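Local coordinates for variable region-containing chitin-binding protein 3 (PDB 2FBO), which probably binds chitin as an amphioxus immune-type receptor, this fragment being its two tandem immunoglobulin V-type domains, at residues E11-A16 and V126-G131; G119-S124 and A225-C230; N167-T172 and W229-T234. All coordinates share one frame; numbering follows the deposited sequence.

In the fold
The three contacts run from the outer edge of the first V-type domain into the second. Interaction 1 pairs edge strand 11-14 with the far part of strand 120-129 and forms one edge of a sheet of the first domain. Interaction 2 uses the earlier part of the same strand, and its centre lies about 26 Å from that of interaction 1. There residues 119-124 face strand 226-233 of the second domain. Interaction 3 continues along strand 226-233 and pairs it with strand 167-175. Its centre is about 12 Å from that of interaction 2, and the two share W229 and C230. Interactions 1 and 3 do not touch; their nearest atoms are about 11 Å apart.

Interaction 1. Residues E11-A16 and V126-G131; sequences EVEVHA and VLKVTG
V12 and E13 of strand 11-14 lie beside L127 and K128 in a parallel pair of strands. Backbone bonds run both ways: V12 N gives to V126 O, K128 N to V12 O, V14 N to K128 O and T130 N to V14 O. This is the parallel pairing of the A' and G strands seen in V-type immunoglobulin domains. It adds an edge strand to the sheet.

K128 crosses the face of the sheet that carries E11 and E13. Its CB lies 3.9 Å from V12 O. CG passes the carboxylate carbon of E11. K128 CD then comes to 3.1 Å from E11 OE2, a methylene against a carboxylate oxygen. K128 CE lies between the two carboxylates, near E11 OE2 and 3.4 Å from E13 OE1. The bends of the chain (chi3 58°, chi4 69°) carry NZ on to E13. K128 NZ ends in a salt bridge with E13 OE1 at 3.5 Å. The distance from K128 NZ to E11 OE2 is longer, 4.6 Å.

The other oxygen of E13 takes a bond from T130: T130 OG1 gives to E13 OE2 at 2.6 Å, on the anti lone pair of that oxygen. T130 CB lies over the H15 ring face, 4.1 Å from the ring centroid. A water joins A16 N to T130 O. On the opposite side of the sheet V14 CG1 meets L127 CD2 at 3.9 Å, and both residues touch V20 of strand 20-28.

E13 thus has one oxygen turned to a cation and the other to a hydroxyl. With E11 also close, the acidic surroundings probably stabilise the charged form of K128.

Interaction 2. Residues G119-S124 and A225-C230; sequences GLDAKS and AGRVWC
L120, D121 and A122 meet R227 and W229 with no backbone pairing between the strands. L120 O lies over one face of the R227 guanidinium, 2.8 Å from R227 NE, but the angle is too poor for a hydrogen bond. D121 CB lies over the same face. The R227 chain runs extended to CD and then bends (chi3 -61°), which turns this face to L120 O and D121. D121 and R227 cross at about a right angle. D121 OD1 is 3.8 Å from R227 NH2, a long salt bridge of charges alone, since the oxygen lies well out of the guanidinium plane.

W229 presents its edge: W229 CZ2 meets L120 CD2 at 4.2 Å, and W229 CZ3 lies 3.5 Å from A122 O. A122 N is buried without a partner.

The contact joins two immunoglobulin domains: the G strand of the first V region packs against the F strand of the second.

K123 NZ makes a long salt bridge to D121 OD2, so D121, K123 and R227 form a network. R227 NH1 gives to M3 O and F118 O, and S245 OG bonds both R227 NH2 and D121 OD1. A leucine in place of R227 would probably cost both carbonyls this donor and leave D121 with K123 but without the guanidinium charge. V5 N gives a hydrogen bond to D121 OD2, and W229 NE1 gives one to G173 O.

Interaction 3. Residues N167-T172 and W229-T234; sequences NVTWYT and WCELAT
T169, W170 and Y171 pair with E231, C230 and W229 in an antiparallel ladder. The strands are the C and F strands of the second V-type domain. C230 forms the B-to-F disulfide with C158, and W170, whose NE1 gives to R213 O, is the C-strand tryptophan that packs on it, the core signature of the immunoglobulin fold.

The backbone bonds come in pairs. N167 and A233 each give an N-H to the other's carbonyl, as do T169 with E231 and Y171 with W229. The bond from T169 N to E231 O is the straightest, with an angle of 171° at the hydrogen.

The apolar contacts of the core lie on the face of V168, W170, C230 and L232. C230 CB sits over the six-membered ring of W170, 3.6 Å from its centroid, a CH-pi contact. C230 SG is anti to the backbone N (chi1 177°). This places the sulfur over the same ring, 4.2 Å from the centroid. V168 and L232 lie side by side, V168 CG2 to L232 CD2 at 3.5 Å.

The polar contacts lie on the other face. N167 ND2 and T169 OG1 both bond N190 OD1. A water accepts from N167 ND2 and donates to T169 OG1 at 3.0 Å; its bond to E231 OE1 is weak. E231 OE2 forms a salt bridge with R243, which also makes a cation-pi contact with the Y171 ring. The extended E231 chain brings OE1 to the edge of that ring. There Y171 OH gives its proton to E231 OE1 at 2.8 Å, from 37° above the carboxylate plane.

Interaction 1. Residues E11-A16 and V126-G131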
ATOM      1  N   GLU A  11      13.253   4.400  -1.082  1.00 32.37           N
ATOM      2  CA  GLU A  11      14.174   4.056  -0.008  1.00 32.94           C
ATOM      3  C   GLU A  11      14.807   5.314   0.585  1.00 32.91           C
ATOM      4  O   GLU A  11      15.125   6.255  -0.139  1.00 33.85           O
ATOM      5  CB  GLU A  11      15.269   3.141  -0.561  1.00 33.65           C
ATOM      6  CG  GLU A  11      16.398   2.828   0.398  0.80 34.52           C
ATOM      7  CD  GLU A  11      17.540   2.088  -0.280  0.66 34.40           C
ATOM      8  OE1 GLU A  11      17.325   0.947  -0.742  0.66 34.48           O
ATOM      9  OE2 GLU A  11      18.651   2.649  -0.358  0.66 35.08           O
ATOM     10  N   VAL A  12      14.978   5.327   1.903  1.00 32.04           N
ATOM     11  CA  VAL A  12      15.594   6.457   2.595  1.00 31.00           C
ATOM     12  C   VAL A  12      16.618   5.885   3.567  1.00 31.07           C
ATOM     13  O   VAL A  12      16.299   4.996   4.353  1.00 31.18           O
ATOM     14  CB  VAL A  12      14.551   7.284   3.384  1.00 31.22           C
ATOM     15  CG1 VAL A  12      15.232   8.455   4.080  1.00 31.47           C
ATOM     16  CG2 VAL A  12      13.477   7.798   2.449  1.00 28.65           C
ATOM     17  N   GLU A  13      17.851   6.384   3.511  1.00 30.40           N
ATOM     18  CA  GLU A  13      18.907   5.885   4.389  1.00 30.84           C
ATOM     19  C   GLU A  13      19.163   6.830   5.561  1.00 30.20           C
ATOM     20  O   GLU A  13      18.959   8.039   5.449  1.00 32.59           O
ATOM     21  CB  GLU A  13      20.207   5.693   3.599  1.00 31.32           C
ATOM     22  CG  GLU A  13      21.233   4.830   4.321  1.00 31.21           C
ATOM     23  CD  GLU A  13      22.526   4.673   3.541  0.66 33.78           C
ATOM     24  OE1 GLU A  13      22.465   4.512   2.303  0.66 34.25           O
ATOM     25  OE2 GLU A  13      23.604   4.693   4.170  0.66 33.33           O
ATOM     26  N   VAL A  14      19.623   6.271   6.677  1.00 31.26           N
ATOM     27  CA  VAL A  14      19.898   7.057   7.874  1.00 31.42           C
ATOM     28  C   VAL A  14      20.883   6.342   8.794  1.00 32.16           C
ATOM     29  O   VAL A  14      20.815   5.129   8.970  1.00 31.86           O
ATOM     30  CB  VAL A  14      18.595   7.330   8.663  1.00 32.06           C
ATOM     31  CG1 VAL A  14      17.943   6.008   9.065  1.00 30.22           C
ATOM     32  CG2 VAL A  14      18.894   8.179   9.888  1.00 32.30           C
ATOM     33  N   HIS A  15      21.809   7.098   9.378  1.00 33.04           N
ATOM     34  CA  HIS A  15      22.782   6.513  10.289  1.00 33.86           C
ATOM     35  C   HIS A  15      22.089   6.181  11.598  1.00 33.61           C
ATOM     36  O   HIS A  15      21.174   6.887  12.010  1.00 35.48           O
ATOM     37  CB  HIS A  15      23.928   7.494  10.565  1.00 35.80           C
ATOM     38  CG  HIS A  15      24.894   7.636   9.431  0.66 38.65           C
ATOM     39  ND1 HIS A  15      24.517   8.073   8.180  0.66 40.98           N
ATOM     40  CD2 HIS A  15      26.226   7.399   9.362  0.66 39.96           C
ATOM     41  CE1 HIS A  15      25.575   8.100   7.389  0.66 41.69           C
ATOM     42  NE2 HIS A  15      26.625   7.695   8.081  0.66 41.39           N
ATOM     43  N   ALA A  16      22.521   5.107  12.246  1.00 33.31           N
ATOM     44  CA  ALA A  16      21.936   4.714  13.520  1.00 34.64           C
ATOM     45  C   ALA A  16      22.078   5.885  14.485  1.00 35.12           C
ATOM     46  O   ALA A  16      23.095   6.579  14.484  1.00 35.10           O
ATOM     47  CB  ALA A  16      22.650   3.491  14.073  1.00 34.22           C
ATOM     48  N   VAL A 126      11.291   1.822   2.054  1.00 21.09           N
ATOM     49  CA  VAL A 126      12.280   1.060   2.801  1.00 22.06           C
ATOM     50  C   VAL A 126      13.148   1.998   3.622  1.00 20.99           C
ATOM     51  O   VAL A 126      13.655   3.003   3.106  1.00 22.27           O
ATOM     52  CB  VAL A 126      13.178   0.223   1.860  1.00 23.49           C
ATOM     53  CG1 VAL A 126      14.320  -0.408   2.636  1.00 23.55           C
ATOM     54  CG2 VAL A 126      12.341  -0.866   1.196  1.00 24.39           C
ATOM     55  N   LEU A 127      13.284   1.684   4.907  1.00 21.83           N
ATOM     56  CA  LEU A 127      14.107   2.470   5.814  1.00 22.19           C
ATOM     57  C   LEU A 127      15.411   1.693   5.936  1.00 22.85           C
ATOM     58  O   LEU A 127      15.446   0.588   6.478  1.00 22.12           O
ATOM     59  CB  LEU A 127      13.431   2.604   7.190  1.00 22.18           C
ATOM     60  CG  LEU A 127      14.024   3.613   8.189  1.00 22.98           C
ATOM     61  CD1 LEU A 127      13.036   3.833   9.335  1.00 25.05           C
ATOM     62  CD2 LEU A 127      15.349   3.117   8.729  1.00 23.41           C
ATOM     63  N   LYS A 128      16.478   2.278   5.407  1.00 23.66           N
ATOM     64  CA  LYS A 128      17.794   1.654   5.423  1.00 26.33           C
ATOM     65  C   LYS A 128      18.683   2.294   6.477  1.00 26.16           C
ATOM     66  O   LYS A 128      18.947   3.492   6.428  1.00 27.05           O
ATOM     67  CB  LYS A 128      18.452   1.815   4.049  1.00 28.66           C
ATOM     68  CG  LYS A 128      18.830   0.513   3.365  0.66 32.49           C
ATOM     69  CD  LYS A 128      19.355   0.771   1.958  0.66 34.65           C
ATOM     70  CE  LYS A 128      20.570   1.696   1.962  0.66 35.29           C
ATOM     71  NZ  LYS A 128      21.780   1.051   2.548  0.66 35.58           N
ATOM     72  N   VAL A 129      19.131   1.496   7.434  1.00 26.77           N
ATOM     73  CA  VAL A 129      20.008   2.004   8.477  1.00 28.91           C
ATOM     74  C   VAL A 129      21.422   1.722   8.006  1.00 30.23           C
ATOM     75  O   VAL A 129      21.834   0.567   7.908  1.00 30.07           O
ATOM     76  CB  VAL A 129      19.766   1.304   9.819  1.00 28.17           C
ATOM     77  CG1 VAL A 129      20.790   1.781  10.845  1.00 29.97           C
ATOM     78  CG2 VAL A 129      18.346   1.615  10.312  1.00 27.28           C
ATOM     79  N   THR A 130      22.148   2.789   7.701  1.00 32.96           N
ATOM     80  CA  THR A 130      23.519   2.687   7.211  1.00 34.46           C
ATOM     81  C   THR A 130      24.318   1.591   7.907  1.00 35.03           C
ATOM     82  O   THR A 130      24.435   1.575   9.131  1.00 35.18           O
ATOM     83  CB  THR A 130      24.261   4.027   7.380  1.00 34.45           C
ATOM     84  OG1 THR A 130      23.531   5.064   6.710  1.00 35.87           O
ATOM     85  CG2 THR A 130      25.663   3.946   6.779  1.00 36.55           C
ATOM     86  N   GLY A 131      24.847   0.663   7.115  1.00 36.06           N
ATOM     87  CA  GLY A 131      25.653  -0.414   7.663  1.00 35.95           C
ATOM     88  C   GLY A 131      24.930  -1.613   8.250  1.00 35.75           C
ATOM     89  O   GLY A 131      25.581  -2.534   8.742  1.00 36.52           O
TER
HETATM   90  O   HOH W   1      24.432   3.446  11.010  1.00 35.80           O

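Interaction 2. Residues G119-S124 and A225-C230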
ATOM      1  N   GLY A 119     -11.741   3.374  -0.949  1.00 26.87           N
ATOM      2  CA  GLY A 119     -11.328   4.369   0.030  1.00 25.46           C
ATOM      3  C   GLY A 119      -9.994   4.169   0.733  1.00 26.68           C
ATOM      4  O   GLY A 119      -9.637   4.959   1.611  1.00 25.69           O
ATOM      5  N   LEU A 120      -9.254   3.130   0.362  1.00 25.25           N
ATOM      6  CA  LEU A 120      -7.957   2.874   0.984  1.00 24.48           C
ATOM      7  C   LEU A 120      -6.849   2.613  -0.028  1.00 25.84           C
ATOM      8  O   LEU A 120      -7.059   1.950  -1.047  1.00 24.69           O
ATOM      9  CB  LEU A 120      -8.042   1.674   1.939  1.00 23.57           C
ATOM     10  CG  LEU A 120      -6.760   1.188   2.655  1.00 25.05           C
ATOM     11  CD1 LEU A 120      -7.142   0.341   3.861  1.00 23.10           C
ATOM     12  CD2 LEU A 120      -5.864   0.386   1.707  1.00 21.83           C
ATOM     13  N   ASP A 121      -5.675   3.166   0.249  1.00 24.60           N
ATOM     14  CA  ASP A 121      -4.508   2.917  -0.581  1.00 23.92           C
ATOM     15  C   ASP A 121      -3.304   2.899   0.345  1.00 24.73           C
ATOM     16  O   ASP A 121      -3.363   3.404   1.474  1.00 22.29           O
ATOM     17  CB  ASP A 121      -4.326   3.971  -1.673  1.00 22.92           C
ATOM     18  CG  ASP A 121      -3.362   3.504  -2.766  1.00 21.59           C
ATOM     19  OD1 ASP A 121      -3.123   2.283  -2.861  1.00 24.73           O
ATOM     20  OD2 ASP A 121      -2.849   4.337  -3.535  1.00 22.80           O
ATOM     21  N   ALA A 122      -2.222   2.289  -0.117  1.00 22.98           N
ATOM     22  CA  ALA A 122      -1.012   2.194   0.678  1.00 22.01           C
ATOM     23  C   ALA A 122       0.177   1.903  -0.216  1.00 22.95           C
ATOM     24  O   ALA A 122       0.052   1.236  -1.241  1.00 22.49           O
ATOM     25  CB  ALA A 122      -1.162   1.091   1.721  1.00 21.16           C
ATOM     26  N   LYS A 123       1.326   2.442   0.166  1.00 22.31           N
ATOM     27  CA  LYS A 123       2.567   2.223  -0.558  1.00 22.15           C
ATOM     28  C   LYS A 123       3.647   2.103   0.495  1.00 21.55           C
ATOM     29  O   LYS A 123       3.488   2.630   1.605  1.00 21.92           O
ATOM     30  CB  LYS A 123       2.854   3.384  -1.511  1.00 22.67           C
ATOM     31  CG  LYS A 123       2.115   3.248  -2.838  1.00 23.42           C
ATOM     32  CD  LYS A 123       2.499   4.337  -3.814  1.00 25.44           C
ATOM     33  CE  LYS A 123       1.886   4.093  -5.190  1.00 26.21           C
ATOM     34  NZ  LYS A 123       0.398   3.994  -5.152  1.00 22.15           N
ATOM     35  N   SER A 124       4.733   1.410   0.162  1.00 20.04           N
ATOM     36  CA  SER A 124       5.815   1.205   1.111  1.00 21.95           C
ATOM     37  C   SER A 124       7.091   1.984   0.814  1.00 22.58           C
ATOM     38  O   SER A 124       7.367   2.375  -0.325  1.00 21.87           O
ATOM     39  CB  SER A 124       6.159  -0.284   1.209  1.00 21.37           C
ATOM     40  OG  SER A 124       6.920  -0.717   0.092  1.00 23.15           O
ATOM     41  N   ALA A 225     -14.850  -4.014 -11.696  1.00 36.43           N
ATOM     42  CA  ALA A 225     -14.416  -2.716 -11.191  1.00 36.16           C
ATOM     43  C   ALA A 225     -14.028  -2.823  -9.720  1.00 34.46           C
ATOM     44  O   ALA A 225     -14.655  -3.555  -8.953  1.00 33.80           O
ATOM     45  CB  ALA A 225     -15.530  -1.678 -11.368  1.00 36.21           C
ATOM     46  N   GLY A 226     -12.987  -2.088  -9.345  1.00 34.73           N
ATOM     47  CA  GLY A 226     -12.512  -2.103  -7.976  1.00 34.01           C
ATOM     48  C   GLY A 226     -11.020  -1.846  -7.944  1.00 32.98           C
ATOM     49  O   GLY A 226     -10.444  -1.357  -8.919  1.00 33.77           O
ATOM     50  N   ARG A 227     -10.387  -2.170  -6.823  1.00 31.67           N
ATOM     51  CA  ARG A 227      -8.955  -1.969  -6.697  1.00 30.10           C
ATOM     52  C   ARG A 227      -8.247  -3.312  -6.776  1.00 29.62           C
ATOM     53  O   ARG A 227      -8.686  -4.298  -6.183  1.00 31.33           O
ATOM     54  CB  ARG A 227      -8.630  -1.276  -5.368  1.00 30.07           C
ATOM     55  CG  ARG A 227      -7.170  -0.880  -5.205  1.00 28.40           C
ATOM     56  CD  ARG A 227      -6.923  -0.240  -3.836  1.00 26.58           C
ATOM     57  NE  ARG A 227      -7.705   0.978  -3.637  1.00 26.43           N
ATOM     58  CZ  ARG A 227      -7.395   2.168  -4.140  1.00 24.93           C
ATOM     59  NH1 ARG A 227      -8.177   3.212  -3.896  1.00 26.20           N
ATOM     60  NH2 ARG A 227      -6.302   2.326  -4.873  1.00 26.91           N
ATOM     61  N   VAL A 228      -7.163  -3.355  -7.536  1.00 29.63           N
ATOM     62  CA  VAL A 228      -6.389  -4.578  -7.668  1.00 30.47           C
ATOM     63  C   VAL A 228      -4.971  -4.272  -7.220  1.00 29.61           C
ATOM     64  O   VAL A 228      -4.520  -3.123  -7.299  1.00 29.26           O
ATOM     65  CB  VAL A 228      -6.357  -5.074  -9.127  1.00 31.41           C
ATOM     66  CG1 VAL A 228      -7.760  -5.474  -9.568  1.00 32.29           C
ATOM     67  CG2 VAL A 228      -5.802  -3.985 -10.028  1.00 32.03           C
ATOM     68  N   TRP A 229      -4.271  -5.292  -6.745  1.00 26.88           N
ATOM     69  CA  TRP A 229      -2.906  -5.093  -6.287  1.00 28.23           C
ATOM     70  C   TRP A 229      -1.958  -6.085  -6.920  1.00 27.28           C
ATOM     71  O   TRP A 229      -2.317  -7.242  -7.130  1.00 28.71           O
ATOM     72  CB  TRP A 229      -2.803  -5.282  -4.772  1.00 26.02           C
ATOM     73  CG  TRP A 229      -3.643  -4.369  -3.953  1.00 25.98           C
ATOM     74  CD1 TRP A 229      -5.000  -4.405  -3.804  1.00 27.50           C
ATOM     75  CD2 TRP A 229      -3.175  -3.295  -3.134  1.00 26.01           C
ATOM     76  NE1 TRP A 229      -5.408  -3.418  -2.937  1.00 25.33           N
ATOM     77  CE2 TRP A 229      -4.307  -2.720  -2.512  1.00 25.80           C
ATOM     78  CE3 TRP A 229      -1.908  -2.763  -2.863  1.00 26.84           C
ATOM     79  CZ2 TRP A 229      -4.209  -1.638  -1.631  1.00 25.46           C
ATOM     80  CZ3 TRP A 229      -1.810  -1.684  -1.984  1.00 26.13           C
ATOM     81  CH2 TRP A 229      -2.954  -1.135  -1.380  1.00 25.12           C
ATOM     82  N   CYS A 230      -0.747  -5.629  -7.215  1.00 26.23           N
ATOM     83  CA  CYS A 230       0.271  -6.524  -7.736  1.00 27.83           C
ATOM     84  C   CYS A 230       1.343  -6.612  -6.673  1.00 26.00           C
ATOM     85  O   CYS A 230       1.931  -5.594  -6.293  1.00 25.59           O
ATOM     86  CB  CYS A 230       0.926  -6.014  -9.021  1.00 27.19           C
ATOM     87  SG  CYS A 230       2.259  -7.155  -9.538  1.00 29.76           S
TER

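Interaction 3. Residues N167-T172 and W229-T234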
ATOM      1  N   ASN A 167       8.072 -14.144  -7.077  1.00 30.93           N
ATOM      2  CA  ASN A 167       6.784 -14.816  -7.120  1.00 31.18           C
ATOM      3  C   ASN A 167       5.834 -13.644  -7.349  1.00 31.53           C
ATOM      4  O   ASN A 167       6.072 -12.546  -6.833  1.00 31.57           O
ATOM      5  CB  ASN A 167       6.475 -15.476  -5.775  1.00 32.72           C
ATOM      6  CG  ASN A 167       5.262 -16.383  -5.835  0.66 33.56           C
ATOM      7  OD1 ASN A 167       5.369 -17.555  -6.199  0.66 34.98           O
ATOM      8  ND2 ASN A 167       4.096 -15.843  -5.491  1.00 34.74           N
ATOM      9  N   VAL A 168       4.773 -13.860  -8.124  1.00 30.01           N
ATOM     10  CA  VAL A 168       3.815 -12.794  -8.410  1.00 28.37           C
ATOM     11  C   VAL A 168       2.415 -13.156  -7.939  1.00 27.81           C
ATOM     12  O   VAL A 168       1.902 -14.231  -8.263  1.00 26.81           O
ATOM     13  CB  VAL A 168       3.738 -12.495  -9.925  1.00 29.40           C
ATOM     14  CG1 VAL A 168       2.829 -11.300 -10.174  1.00 27.37           C
ATOM     15  CG2 VAL A 168       5.129 -12.239 -10.478  1.00 32.47           C
ATOM     16  N   THR A 169       1.801 -12.261  -7.169  1.00 24.94           N
ATOM     17  CA  THR A 169       0.450 -12.492  -6.680  1.00 24.75           C
ATOM     18  C   THR A 169      -0.378 -11.226  -6.817  1.00 24.69           C
ATOM     19  O   THR A 169       0.027 -10.160  -6.350  1.00 24.38           O
ATOM     20  CB  THR A 169       0.430 -12.892  -5.197  1.00 24.81           C
ATOM     21  OG1 THR A 169       1.291 -14.014  -4.982  1.00 25.70           O
ATOM     22  CG2 THR A 169      -0.989 -13.260  -4.770  1.00 24.91           C
ATOM     23  N   TRP A 170      -1.527 -11.339  -7.473  1.00 24.29           N
ATOM     24  CA  TRP A 170      -2.421 -10.197  -7.632  1.00 25.26           C
ATOM     25  C   TRP A 170      -3.565 -10.389  -6.650  1.00 26.73           C
ATOM     26  O   TRP A 170      -4.001 -11.525  -6.406  1.00 25.73           O
ATOM     27  CB  TRP A 170      -2.982 -10.106  -9.054  1.00 25.76           C
ATOM     28  CG  TRP A 170      -1.977  -9.697 -10.091  1.00 26.64           C
ATOM     29  CD1 TRP A 170      -1.020 -10.487 -10.667  1.00 27.50           C
ATOM     30  CD2 TRP A 170      -1.839  -8.402 -10.686  1.00 26.72           C
ATOM     31  NE1 TRP A 170      -0.297  -9.760 -11.589  1.00 25.51           N
ATOM     32  CE2 TRP A 170      -0.780  -8.478 -11.619  1.00 26.42           C
ATOM     33  CE3 TRP A 170      -2.508  -7.181 -10.521  1.00 27.36           C
ATOM     34  CZ2 TRP A 170      -0.374  -7.382 -12.384  1.00 27.24           C
ATOM     35  CZ3 TRP A 170      -2.102  -6.089 -11.285  1.00 28.28           C
ATOM     36  CH2 TRP A 170      -1.046  -6.200 -12.205  1.00 28.08           C
ATOM     37  N   TYR A 171      -4.036  -9.283  -6.073  1.00 26.23           N
ATOM     38  CA  TYR A 171      -5.137  -9.324  -5.116  1.00 25.54           C
ATOM     39  C   TYR A 171      -6.184  -8.294  -5.507  1.00 26.08           C
ATOM     40  O   TYR A 171      -5.950  -7.443  -6.364  1.00 26.78           O
ATOM     41  CB  TYR A 171      -4.670  -8.959  -3.695  1.00 25.58           C
ATOM     42  CG  TYR A 171      -3.559  -9.790  -3.098  1.00 23.56           C
ATOM     43  CD1 TYR A 171      -2.223  -9.547  -3.423  1.00 24.92           C
ATOM     44  CD2 TYR A 171      -3.840 -10.794  -2.177  1.00 25.44           C
ATOM     45  CE1 TYR A 171      -1.200 -10.287  -2.840  1.00 25.85           C
ATOM     46  CE2 TYR A 171      -2.825 -11.538  -1.588  1.00 26.07           C
ATOM     47  CZ  TYR A 171      -1.509 -11.278  -1.922  1.00 25.71           C
ATOM     48  OH  TYR A 171      -0.507 -12.001  -1.324  1.00 28.40           O
ATOM     49  N   THR A 172      -7.346  -8.387  -4.872  1.00 27.57           N
ATOM     50  CA  THR A 172      -8.412  -7.417  -5.079  1.00 28.17           C
ATOM     51  C   THR A 172      -8.750  -6.911  -3.677  1.00 27.28           C
ATOM     52  O   THR A 172      -8.505  -7.606  -2.687  1.00 26.57           O
ATOM     53  CB  THR A 172      -9.679  -8.046  -5.716  1.00 28.39           C
ATOM     54  OG1 THR A 172     -10.170  -9.101  -4.883  1.00 32.21           O
ATOM     55  CG2 THR A 172      -9.362  -8.590  -7.098  1.00 30.06           C
ATOM     56  N   TRP A 229      -4.271  -5.292  -6.745  1.00 26.88           N
ATOM     57  CA  TRP A 229      -2.906  -5.093  -6.287  1.00 28.23           C
ATOM     58  C   TRP A 229      -1.958  -6.085  -6.920  1.00 27.28           C
ATOM     59  O   TRP A 229      -2.317  -7.242  -7.130  1.00 28.71           O
ATOM     60  CB  TRP A 229      -2.803  -5.282  -4.772  1.00 26.02           C
ATOM     61  CG  TRP A 229      -3.643  -4.369  -3.953  1.00 25.98           C
ATOM     62  CD1 TRP A 229      -5.000  -4.405  -3.804  1.00 27.50           C
ATOM     63  CD2 TRP A 229      -3.175  -3.295  -3.134  1.00 26.01           C
ATOM     64  NE1 TRP A 229      -5.408  -3.418  -2.937  1.00 25.33           N
ATOM     65  CE2 TRP A 229      -4.307  -2.720  -2.512  1.00 25.80           C
ATOM     66  CE3 TRP A 229      -1.908  -2.763  -2.863  1.00 26.84           C
ATOM     67  CZ2 TRP A 229      -4.209  -1.638  -1.631  1.00 25.46           C
ATOM     68  CZ3 TRP A 229      -1.810  -1.684  -1.984  1.00 26.13           C
ATOM     69  CH2 TRP A 229      -2.954  -1.135  -1.380  1.00 25.12           C
ATOM     70  N   CYS A 230      -0.747  -5.629  -7.215  1.00 26.23           N
ATOM     71  CA  CYS A 230       0.271  -6.524  -7.736  1.00 27.83           C
ATOM     72  C   CYS A 230       1.343  -6.612  -6.673  1.00 26.00           C
ATOM     73  O   CYS A 230       1.931  -5.594  -6.293  1.00 25.59           O
ATOM     74  CB  CYS A 230       0.926  -6.014  -9.021  1.00 27.19           C
ATOM     75  SG  CYS A 230       2.259  -7.155  -9.538  1.00 29.76           S
ATOM     76  N   GLU A 231       1.579  -7.820  -6.179  1.00 25.99           N
ATOM     77  CA  GLU A 231       2.603  -8.043  -5.173  1.00 25.47           C
ATOM     78  C   GLU A 231       3.684  -8.952  -5.731  1.00 25.94           C
ATOM     79  O   GLU A 231       3.384  -9.980  -6.346  1.00 24.48           O
ATOM     80  CB  GLU A 231       2.024  -8.708  -3.925  1.00 26.37           C
ATOM     81  CG  GLU A 231       3.113  -9.193  -2.972  1.00 26.70           C
ATOM     82  CD  GLU A 231       2.584 -10.032  -1.833  1.00 29.23           C
ATOM     83  OE1 GLU A 231       1.976 -11.092  -2.105  1.00 30.86           O
ATOM     84  OE2 GLU A 231       2.783  -9.636  -0.665  1.00 28.04           O
ATOM     85  N   LEU A 232       4.934  -8.560  -5.515  1.00 23.77           N
ATOM     86  CA  LEU A 232       6.078  -9.347  -5.945  1.00 24.61           C
ATOM     87  C   LEU A 232       6.835  -9.723  -4.679  1.00 25.96           C
ATOM     88  O   LEU A 232       7.094  -8.863  -3.834  1.00 27.42           O
ATOM     89  CB  LEU A 232       6.980  -8.531  -6.869  1.00 24.53           C
ATOM     90  CG  LEU A 232       6.340  -7.984  -8.147  1.00 26.05           C
ATOM     91  CD1 LEU A 232       7.388  -7.240  -8.959  1.00 26.93           C
ATOM     92  CD2 LEU A 232       5.754  -9.132  -8.961  1.00 26.32           C
ATOM     93  N   ALA A 233       7.168 -11.001  -4.534  1.00 25.67           N
ATOM     94  CA  ALA A 233       7.895 -11.463  -3.357  1.00 29.22           C
ATOM     95  C   ALA A 233       9.062 -12.371  -3.729  1.00 31.18           C
ATOM     96  O   ALA A 233       8.900 -13.334  -4.484  1.00 31.93           O
ATOM     97  CB  ALA A 233       6.950 -12.190  -2.412  1.00 29.72           C
ATOM     98  N   THR A 234      10.237 -12.056  -3.190  1.00 33.73           N
ATOM     99  CA  THR A 234      11.448 -12.825  -3.455  1.00 37.36           C
ATOM    100  C   THR A 234      11.882 -13.614  -2.225  1.00 38.23           C
ATOM    101  O   THR A 234      12.927 -14.264  -2.238  1.00 40.37           O
ATOM    102  CB  THR A 234      12.618 -11.903  -3.883  1.00 37.77           C
ATOM    103  OG1 THR A 234      12.858 -10.920  -2.868  1.00 39.24           O
ATOM    104  CG2 THR A 234      12.293 -11.195  -5.186  1.00 37.63           C
TER
HETATM  105  O   HOH W   2       3.937 -12.802  -4.288  1.00 33.36           O